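Hyaluronidase-phage associated (Streptococcus pyogenes, PDB 2WB3) cleaves hyaluronan by a lyase reaction as part of a phage tail fibre, likely opening the hyaluronan capsule of the streptococcal host to the phage. Local coordinates at the interface of chains A and B. Numbering follows the deposited sequence. Chains: chain A/B, Hyaluronidase-phage associated.

The interface of chains A and B. Residues chain A 97-102; chain B 85-87, 95.
Strand 96-100 of chain A pairs in parallel with strand 83-86 of chain B, A:Ile98 opposite B:Ile85: B:Ile85 N donates a hydrogen bond to A:Arg97 O (2.9 Å), and A:Arg99 N donates one to B:Ile85 O (2.7 Å). Here the triple-stranded beta-helix of the phage tail fibre illustrates how intertwined chains share a sheet: strand pairing across chains contributes to holding the subunits together. Past the end of strand 96-100 the register is carried on less regularly, A:Lys101 N reaching B:Ser87 O along a more bent path, 132° at the hydrogen.

Next to this bond a side chain joins in: B:Asn86, the last residue of strand 83-86, swings its amide anti to the backbone N (chi1 -172°) and presents both ends to A:Asn102. Its OD1 takes the backbone N of A:Asn102 at 3.1 Å, in the carbonyl plane and on a lone pair, while its ND2 donates to A:Asn102 OD1 at 3.0 Å. The amide planes are 64° apart; ND2 sits above the carbonyl plane of A:Asn102, not on a lone pair, whereas A:Asn102 OD1 lies close to the plane of the B:Asn86 amide. Paired in this way, the bonds should restrain rotation of the B:Asn86 amide, and CB of A:Arg99 packs alongside its OD1.

Apolar contacts are made by A:Ile98. Its CG1 lies beside CD1 of B:Ile85 (3.9 Å), the two side chains pointing the same way, whereas CG2 presses on CB of B:Met95 at a tight 3.3 Å. The methionine runs past in the opposite direction and is bent at chi2 and chi3 (-56° and -69°), bringing its CE methyl to 3.4 Å from A:Arg99 O.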
loop_
_atom_site.group_PDB
_atom_site.type_symbol
_atom_site.label_atom_id
_atom_site.label_comp_id
_atom_site.label_asym_id
_atom_site.label_seq_id
_atom_site.Cartn_x
_atom_site.Cartn_y
_atom_site.Cartn_z
ATOM N N ARG A 97 -21.960 16.667 -14.221
ATOM C CA ARG A 97 -22.284 17.997 -13.777
ATOM C C ARG A 97 -21.031 18.855 -13.726
ATOM O O ARG A 97 -20.117 18.544 -13.007
ATOM C CB ARG A 97 -22.903 17.936 -12.388
ATOM C CG ARG A 97 -23.358 19.295 -11.875
ATOM C CD ARG A 97 -24.267 19.111 -10.658
ATOM N NE ARG A 97 -24.589 20.375 -10.038
ATOM C CZ ARG A 97 -25.023 20.519 -8.777
ATOM N NH1 ARG A 97 -25.202 19.461 -7.972
ATOM N NH2 ARG A 97 -25.276 21.741 -8.314
ATOM N N ILE A 98 -20.992 19.936 -14.487
ATOM C CA ILE A 98 -19.748 20.733 -14.551
ATOM C C ILE A 98 -20.010 22.116 -14.002
ATOM O O ILE A 98 -20.911 22.800 -14.486
ATOM C CB ILE A 98 -19.209 20.816 -15.970
ATOM C CG1 ILE A 98 -18.788 19.407 -16.464
ATOM C CG2 ILE A 98 -18.060 21.866 -16.044
ATOM C CD1 ILE A 98 -18.423 19.378 -17.954
ATOM N N ARG A 99 -19.244 22.516 -12.996
ATOM C CA ARG A 99 -19.428 23.807 -12.362
ATOM C C ARG A 99 -18.135 24.578 -12.385
ATOM O O ARG A 99 -17.074 23.989 -12.394
ATOM C CB ARG A 99 -19.812 23.583 -10.912
ATOM C CG ARG A 99 -20.963 22.616 -10.778
ATOM C CD ARG A 99 -21.325 22.419 -9.345
ATOM N NE ARG A 99 -22.448 23.283 -9.024
ATOM C CZ ARG A 99 -22.656 23.810 -7.826
ATOM N NH1 ARG A 99 -21.818 23.568 -6.835
ATOM N NH2 ARG A 99 -23.711 24.580 -7.602
ATOM N N ASN A 100 -18.211 25.906 -12.330
ATOM C CA ASN A 100 -16.982 26.723 -12.234
ATOM C C ASN A 100 -17.276 27.794 -11.194
ATOM O O ASN A 100 -18.284 28.457 -11.303
ATOM C CB ASN A 100 -16.676 27.369 -13.567
ATOM C CG ASN A 100 -15.204 27.760 -13.729
ATOM O OD1 ASN A 100 -14.418 27.778 -12.790
ATOM N ND2 ASN A 100 -14.832 28.047 -14.943
ATOM N N LYS A 101 -16.426 27.907 -10.179
ATOM C CA LYS A 101 -16.724 28.672 -8.938
ATOM C C LYS A 101 -18.073 28.322 -8.274
ATOM O O LYS A 101 -18.802 29.230 -7.853
ATOM C CB LYS A 101 -16.673 30.182 -9.190
ATOM C CG LYS A 101 -15.318 30.638 -9.661
ATOM C CD LYS A 101 -14.997 32.076 -9.205
ATOM C CE LYS A 101 -15.393 33.071 -10.297
ATOM N NZ LYS A 101 -15.061 32.552 -11.691
ATOM N N ASN A 102 -18.383 27.023 -8.169
ATOM C CA ASN A 102 -19.621 26.553 -7.545
ATOM C C ASN A 102 -20.922 27.007 -8.209
ATOM O O ASN A 102 -21.980 26.977 -7.570
ATOM C CB ASN A 102 -19.639 26.873 -6.059
ATOM C CG ASN A 102 -18.288 26.744 -5.448
ATOM O OD1 ASN A 102 -17.869 25.636 -5.107
ATOM N ND2 ASN A 102 -17.561 27.884 -5.316
ATOM N N ILE B 85 -17.687 17.935 -11.603
ATOM C CA ILE B 85 -16.431 18.705 -11.819
ATOM C C ILE B 85 -16.622 20.138 -11.385
ATOM O O ILE B 85 -17.527 20.801 -11.828
ATOM C CB ILE B 85 -16.081 18.736 -13.276
ATOM C CG1 ILE B 85 -15.793 17.327 -13.806
ATOM C CG2 ILE B 85 -14.799 19.598 -13.530
ATOM C CD1 ILE B 85 -15.780 17.300 -15.281
ATOM N N ASN B 86 -15.763 20.627 -10.519
ATOM C CA ASN B 86 -15.888 21.999 -10.107
ATOM C C ASN B 86 -14.513 22.662 -10.096
ATOM O O ASN B 86 -13.498 22.002 -10.230
ATOM C CB ASN B 86 -16.428 22.011 -8.690
ATOM C CG ASN B 86 -16.791 23.406 -8.196
ATOM O OD1 ASN B 86 -17.183 24.306 -8.949
ATOM N ND2 ASN B 86 -16.695 23.577 -6.913
ATOM N N SER B 87 -14.505 23.982 -9.989
ATOM C CA SER B 87 -13.294 24.685 -9.652
ATOM C C SER B 87 -13.695 25.657 -8.579
ATOM O O SER B 87 -14.286 26.666 -8.878
ATOM C CB SER B 87 -12.775 25.428 -10.857
ATOM O OG SER B 87 -11.636 26.201 -10.487
ATOM N N MET B 95 -13.253 22.506 -19.060
ATOM C CA MET B 95 -13.667 21.596 -17.992
ATOM C C MET B 95 -13.631 20.101 -18.458
ATOM O O MET B 95 -13.337 19.191 -17.664
ATOM C CB MET B 95 -15.064 21.994 -17.514
ATOM C CG MET B 95 -15.203 23.489 -17.129
ATOM S SD MET B 95 -14.003 23.988 -15.884
ATOM C CE MET B 95 -14.609 23.114 -14.494
#